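Local coordinates for sulfite dehydrogenase (Paracoccus pantotrophus, PDB 2XTS) that oxidises protein-bound sulfane sulfur in the Sox system at a molybdenum cofactor, working as a complex with a haem c-containing cytochrome subunit, at the interface of chains A and B and the interface of chains A and C. Numbering follows the deposited sequence. Chains: chain A/B, Sulfite dehydrogenase; chain C, Cytochrome.

Contact 1: the interface of chains A and B. Residues chain A 41, 49, 52-54; chain B 21-23.
B:Val22 is held by its peptide and by its side chain against chain A, in a loop of the N-terminal arm that one copy of this sulfite oxidase-family molybdoenzyme lays over the other. Two hydrogen bonds fix the backbone. The amide N of B:Val22 gives its hydrogen to the carbonyl O of A:Pro49 over 3.0 Å, and the bond is nearly straight, 172° at the hydrogen. On the other side of the same residue, ND2 of the A:Asn54 carboxamide donates to the carbonyl O of B:Val22 at 2.8 Å. It arrives in the carbonyl plane on a lone pair, and the acceptor lies close to the amide plane, although the two planes are themselves nearly perpendicular. A:Asn54 suits the place because its short amide, turned toward B:Val22 by a chi1 of 67°, can reach a main-chain acceptor.

Apolar contacts fill the middle. The CG2 methyl of B:Val22 comes in obliquely from outside the CD1–CE1 edge of the A:Tyr41 ring, 3.5 Å from CD1, and packs 3.7 Å from CB of A:Ser52. The CG1 methyl turns instead to the A:Ser52 backbone, 3.6 Å from its O. A branched residue thus touches two walls at once. B:Asp23 approaches the ring from the same side of its plane, near the opposite edge, its CB 3.7 Å from CD2, with the carboxylate plane inclined to the ring. Within chain A, OG of A:Ser52 and the carbonyl O of A:Ile53 border the CD1–CE1 edge in the ring plane, where the valine methyl enters. Farther out, the CB atoms of A:Pro49 and B:Ala21 meet at 3.9 Å, where small, compact side chains allow the loops to run close together.

Contact 2: the interface of chains A and C. Residues chain A 261, 263, 294, 350, 362, 369; chain C 151, 156.
Two tyrosines, A:Tyr350 and C:Tyr156, form the apolar centre where the c-type cytochrome subunit packs on the molybdoenzyme, against the Mo-co oxidoreductase dimerisation domain of chain A. Their rings meet edge to face, with planes 87° apart. The CD2–CE2 side of A:Tyr350 comes up to the CD1 corner of C:Tyr156, and CE2 lies 3.5 Å from CD1. One face of C:Tyr156 lies over the backbone C of C:Arg151, on the side of the ring plane away from A:Tyr350, which probably helps fix the ring's tilt.

Tyrosine suits this place because it joins the apolar centre to a polar tip. The phenolic OH of C:Tyr156 donates to OD1 of A:Asp263 over a short 2.6 Å, on the syn lone pair of that oxygen, while the carboxylate and ring planes stand steeply to each other. The second oxygen, OD2, forms a salt bridge with NH1 of C:Arg151 at 2.9 Å. This nitrogen comes from above the carboxylate plane, so the pair is not a flat, two-toothed bridge.

C:Arg151 also grips the main chain end-on. NH2 and NH1 both donate to the carbonyl O of A:Val261, at 2.9 and 3.0 Å, with that oxygen at the edge of the guanidinium and near its plane; NH1 thus serves two acceptors. NH2 arrives in the carbonyl plane on a lone pair, whereas NH1 is tilted from it. The bend at chi3 (-74°) turns the guanidinium from the aliphatic stem toward this acceptor.

At the rim, A:Arg362 from helix 355-362 lies beside C:Arg151, with NH2 3.9 Å from CD. Its NH1 donates to the carbonyl O of A:His369, 2.9 Å away, which steadies it there; A:Asp263 probably offsets some of the positive charge.

Contact 1: the interface of chains A and B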
ATOM      1  N   TYR A  41       8.853 -19.316  -2.491  1.00  8.80           N
ATOM      2  CA  TYR A  41       8.553 -20.259  -3.552  1.00 10.31           C
ATOM      3  C   TYR A  41       8.802 -21.673  -3.029  1.00  9.99           C
ATOM      4  O   TYR A  41       9.836 -21.906  -2.401  1.00 12.52           O
ATOM      5  CB  TYR A  41       9.458 -19.932  -4.739  1.00 10.75           C
ATOM      6  CG  TYR A  41       9.420 -20.925  -5.869  1.00 12.42           C
ATOM      7  CD1 TYR A  41       8.257 -21.181  -6.563  1.00 12.96           C
ATOM      8  CD2 TYR A  41      10.566 -21.566  -6.263  1.00 13.89           C
ATOM      9  CE1 TYR A  41       8.235 -22.083  -7.604  1.00 13.95           C
ATOM     10  CE2 TYR A  41      10.562 -22.451  -7.307  1.00 14.61           C
ATOM     11  CZ  TYR A  41       9.396 -22.713  -7.968  1.00 14.31           C
ATOM     12  OH  TYR A  41       9.425 -23.613  -9.020  1.00 19.29           O
ATOM     13  N   PRO A  49       8.283 -23.373 -13.089  1.00 11.24           N
ATOM     14  CA  PRO A  49       8.174 -22.147 -12.296  1.00 10.61           C
ATOM     15  C   PRO A  49       7.449 -21.009 -13.020  1.00 10.33           C
ATOM     16  O   PRO A  49       7.173 -19.986 -12.399  1.00 10.67           O
ATOM     17  CB  PRO A  49       9.637 -21.792 -12.012  1.00 11.39           C
ATOM     18  CG  PRO A  49      10.370 -22.378 -13.145  1.00 12.95           C
ATOM     19  CD  PRO A  49       9.661 -23.630 -13.545  1.00 12.38           C
ATOM     20  N   SER A  52       2.942 -21.601 -11.891  1.00  7.43           N
ATOM     21  CA  SER A  52       3.245 -21.818 -10.502  1.00  8.01           C
ATOM     22  C   SER A  52       2.728 -20.661  -9.667  1.00  7.61           C
ATOM     23  O   SER A  52       1.992 -19.785 -10.136  1.00  7.82           O
ATOM     24  CB  SER A  52       4.761 -22.030 -10.332  1.00  9.35           C
ATOM     25  OG  SER A  52       5.090 -22.515  -9.046  1.00 11.14           O
ATOM     26  N   ILE A  53       3.123 -20.728  -8.402  1.00  7.78           N
ATOM     27  CA  ILE A  53       2.582 -19.934  -7.318  1.00  8.48           C
ATOM     28  C   ILE A  53       3.745 -19.515  -6.425  1.00  7.73           C
ATOM     29  O   ILE A  53       4.690 -20.279  -6.213  1.00  8.42           O
ATOM     30  CB  ILE A  53       1.585 -20.807  -6.497  1.00  9.35           C
ATOM     31  CG1 ILE A  53       0.906 -20.031  -5.374  1.00  9.53           C
ATOM     32  CG2 ILE A  53       2.236 -22.109  -5.940  1.00 10.35           C
ATOM     33  CD1 ILE A  53      -0.049 -19.042  -5.853  1.00 10.64           C
ATOM     34  N   ASN A  54       3.651 -18.316  -5.843  1.00  7.05           N
ATOM     35  CA  ASN A  54       4.473 -17.984  -4.685  1.00  7.48           C
ATOM     36  C   ASN A  54       3.570 -17.429  -3.593  1.00  6.53           C
ATOM     37  O   ASN A  54       2.349 -17.382  -3.782  1.00  7.78           O
ATOM     38  CB  ASN A  54       5.675 -17.110  -5.053  1.00  7.22           C
ATOM     39  CG  ASN A  54       5.297 -15.720  -5.517  1.00  6.84           C
ATOM     40  OD1 ASN A  54       4.303 -15.161  -5.064  1.00  7.68           O
ATOM     41  ND2 ASN A  54       6.137 -15.117  -6.375  1.00  9.28           N
TER
ATOM     42  N   ALA B  21       9.326 -16.113 -14.342  1.00 10.11           N
ATOM     43  CA  ALA B  21       8.934 -17.151 -13.396  1.00 10.39           C
ATOM     44  C   ALA B  21       8.537 -16.539 -12.061  1.00  9.65           C
ATOM     45  O   ALA B  21       8.876 -15.382 -11.769  1.00 10.22           O
ATOM     46  CB  ALA B  21      10.078 -18.139 -13.207  1.00 11.23           C
ATOM     47  N   VAL B  22       7.827 -17.320 -11.245  1.00  9.86           N
ATOM     48  CA  VAL B  22       7.363 -16.881  -9.926  1.00 10.55           C
ATOM     49  C   VAL B  22       8.491 -16.781  -8.906  1.00 11.22           C
ATOM     50  O   VAL B  22       8.289 -16.273  -7.799  1.00 12.80           O
ATOM     51  CB  VAL B  22       6.269 -17.787  -9.344  1.00 10.50           C
ATOM     52  CG1 VAL B  22       5.009 -17.792 -10.223  1.00 11.07           C
ATOM     53  CG2 VAL B  22       6.819 -19.156  -9.080  1.00 10.55           C
ATOM     54  N   ASP B  23       9.684 -17.265  -9.242  1.00 11.89           N
ATOM     55  CA  ASP B  23      10.804 -17.127  -8.318  1.00 12.57           C
ATOM     56  C   ASP B  23      11.757 -16.011  -8.706  1.00 12.28           C
ATOM     57  O   ASP B  23      12.847 -15.919  -8.114  1.00 14.75           O
ATOM     58  CB  ASP B  23      11.527 -18.471  -8.131  1.00 13.96           C
ATOM     59  CG  ASP B  23      12.131 -19.020  -9.401  1.00 14.96           C
ATOM     60  OD1 ASP B  23      11.789 -18.580 -10.523  1.00 17.69           O
ATOM     61  OD2 ASP B  23      12.974 -19.950  -9.267  1.00 18.81           O
TER

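Contact 2: the interface of chains A and C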
ATOM      1  N   VAL A 261     -17.469 -18.297  -5.569  1.00  7.39           N
ATOM      2  CA  VAL A 261     -17.254 -17.519  -4.347  0.50  7.91           C
ATOM      3  C   VAL A 261     -16.297 -18.212  -3.385  1.00  7.20           C
ATOM      4  O   VAL A 261     -16.251 -19.444  -3.275  1.00  7.88           O
ATOM      5  CB  VAL A 261     -18.559 -17.076  -3.604  0.50  8.68           C
ATOM      6  CG1 VAL A 261     -18.306 -15.819  -2.759  0.50  9.54           C
ATOM      7  CG2 VAL A 261     -19.667 -16.750  -4.543  0.50  9.83           C
ATOM      8  N   ASP A 263     -15.445 -18.674   0.478  1.00  7.42           N
ATOM      9  CA  ASP A 263     -16.211 -18.623   1.719  1.00  7.17           C
ATOM     10  C   ASP A 263     -15.404 -18.037   2.895  1.00  7.24           C
ATOM     11  O   ASP A 263     -14.170 -17.932   2.850  1.00  8.26           O
ATOM     12  CB  ASP A 263     -16.710 -20.029   2.071  1.00  7.37           C
ATOM     13  CG  ASP A 263     -17.722 -20.577   1.074  1.00  8.73           C
ATOM     14  OD1 ASP A 263     -18.509 -19.800   0.498  1.00  9.37           O
ATOM     15  OD2 ASP A 263     -17.728 -21.809   0.892  1.00  8.45           O
ATOM     16  N   ASN A 294     -18.574 -13.638   0.724  1.00  8.49           N
ATOM     17  CA  ASN A 294     -20.013 -13.452   0.869  1.00  9.51           C
ATOM     18  C   ASN A 294     -20.407 -12.181   1.625  1.00 10.10           C
ATOM     19  O   ASN A 294     -21.585 -11.977   1.903  1.00 12.13           O
ATOM     20  CB  ASN A 294     -20.624 -14.700   1.518  1.00  9.25           C
ATOM     21  CG  ASN A 294     -20.659 -15.894   0.576  1.00 10.55           C
ATOM     22  OD1 ASN A 294     -20.140 -16.978   0.894  1.00 13.34           O
ATOM     23  ND2 ASN A 294     -21.225 -15.697  -0.579  1.00 10.81           N
ATOM     24  N   TYR A 350     -22.886 -17.217   8.160  1.00  9.49           N
ATOM     25  CA  TYR A 350     -21.947 -18.310   7.923  1.00  8.77           C
ATOM     26  C   TYR A 350     -20.780 -18.255   8.911  1.00  9.24           C
ATOM     27  O   TYR A 350     -20.126 -17.205   9.056  1.00  9.42           O
ATOM     28  CB  TYR A 350     -21.447 -18.223   6.475  1.00  8.67           C
ATOM     29  CG  TYR A 350     -20.509 -19.318   6.041  1.00  7.91           C
ATOM     30  CD1 TYR A 350     -19.168 -19.298   6.396  1.00  7.69           C
ATOM     31  CD2 TYR A 350     -20.937 -20.336   5.200  1.00  8.87           C
ATOM     32  CE1 TYR A 350     -18.301 -20.288   5.975  1.00  7.34           C
ATOM     33  CE2 TYR A 350     -20.078 -21.320   4.755  1.00  8.77           C
ATOM     34  CZ  TYR A 350     -18.756 -21.289   5.139  1.00  7.32           C
ATOM     35  OH  TYR A 350     -17.862 -22.267   4.711  1.00  7.81           O
ATOM     36  N   ARG A 362     -17.204 -33.158   1.600  1.00  9.50           N
ATOM     37  CA  ARG A 362     -16.472 -33.123   0.329  1.00  9.41           C
ATOM     38  C   ARG A 362     -15.440 -34.203   0.117  1.00  9.70           C
ATOM     39  O   ARG A 362     -14.920 -34.330  -0.980  1.00 10.26           O
ATOM     40  CB  ARG A 362     -15.717 -31.810   0.227  1.00  8.95           C
ATOM     41  CG  ARG A 362     -16.580 -30.580   0.266  1.00  9.75           C
ATOM     42  CD  ARG A 362     -15.732 -29.361   0.200  1.00 10.39           C
ATOM     43  NE  ARG A 362     -16.411 -28.117   0.423  1.00  9.10           N
ATOM     44  CZ  ARG A 362     -15.804 -26.952   0.302  1.00  8.29           C
ATOM     45  NH1 ARG A 362     -14.533 -26.903  -0.111  1.00  9.11           N
ATOM     46  NH2 ARG A 362     -16.445 -25.843   0.618  1.00  8.37           N
ATOM     47  N   HIS A 369     -10.813 -24.435  -2.427  1.00  6.65           N
ATOM     48  CA  HIS A 369     -11.813 -23.992  -1.466  1.00  6.99           C
ATOM     49  C   HIS A 369     -11.666 -24.584  -0.062  1.00  6.28           C
ATOM     50  O   HIS A 369     -12.648 -24.854   0.614  1.00  7.35           O
ATOM     51  CB  HIS A 369     -13.228 -24.185  -2.012  1.00  7.29           C
ATOM     52  CG  HIS A 369     -13.480 -23.401  -3.264  1.00  6.59           C
ATOM     53  ND1 HIS A 369     -13.743 -22.045  -3.257  1.00  7.35           N
ATOM     54  CD2 HIS A 369     -13.514 -23.780  -4.566  1.00  6.93           C
ATOM     55  CE1 HIS A 369     -13.883 -21.618  -4.504  1.00  7.86           C
ATOM     56  NE2 HIS A 369     -13.763 -22.653  -5.320  1.00  6.96           N
TER
ATOM     57  N   ARG C 151     -23.113 -25.330  -2.832  1.00  9.44           N
ATOM     58  CA  ARG C 151     -22.838 -25.007  -1.440  1.00  9.63           C
ATOM     59  C   ARG C 151     -24.029 -24.339  -0.773  1.00 10.30           C
ATOM     60  O   ARG C 151     -24.256 -24.554   0.414  1.00 10.33           O
ATOM     61  CB  ARG C 151     -21.625 -24.107  -1.346  1.00  9.04           C
ATOM     62  CG  ARG C 151     -20.344 -24.867  -1.539  1.00  8.98           C
ATOM     63  CD  ARG C 151     -19.126 -23.932  -1.477  1.00  9.70           C
ATOM     64  NE  ARG C 151     -19.023 -23.132  -2.700  1.00  8.70           N
ATOM     65  CZ  ARG C 151     -18.125 -22.179  -2.906  1.00  7.45           C
ATOM     66  NH1 ARG C 151     -17.253 -21.898  -1.944  1.00  7.87           N
ATOM     67  NH2 ARG C 151     -18.083 -21.558  -4.078  1.00  8.65           N
ATOM     68  N   TYR C 156     -24.013 -24.098   3.255  1.00  9.69           N
ATOM     69  CA  TYR C 156     -24.358 -22.848   3.905  1.00 10.74           C
ATOM     70  C   TYR C 156     -25.416 -23.027   5.001  1.00 10.89           C
ATOM     71  O   TYR C 156     -25.260 -22.480   6.069  1.00 11.66           O
ATOM     72  CB  TYR C 156     -24.758 -21.780   2.884  1.00 10.71           C
ATOM     73  CG  TYR C 156     -23.661 -21.360   1.909  1.00 10.17           C
ATOM     74  CD1 TYR C 156     -22.335 -21.756   2.063  1.00  9.43           C
ATOM     75  CD2 TYR C 156     -23.972 -20.567   0.825  1.00 13.06           C
ATOM     76  CE1 TYR C 156     -21.362 -21.346   1.150  1.00  9.85           C
ATOM     77  CE2 TYR C 156     -23.006 -20.174  -0.100  1.00 12.42           C
ATOM     78  CZ  TYR C 156     -21.699 -20.559   0.077  1.00 11.22           C
ATOM     79  OH  TYR C 156     -20.727 -20.165  -0.831  1.00 11.37           O
TER

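The C-alpha centres of contact 1 and contact 2 lie about 28 Å apart, and they have no residue in common. Both use chain A, but different stretches of it: contact 1 draws on residues 41 to 54, including strand 52-53, and contact 2 on residues 261 to 369, including helix 355-362. One molybdoenzyme subunit can therefore carry an arm of its twin and a cytochrome segment at the same time. Contact 1 recurs with the chains exchanged, and contact 2 should recur for the second pair, consistent with a deposited assembly of two molybdoenzyme and two cytochrome chains.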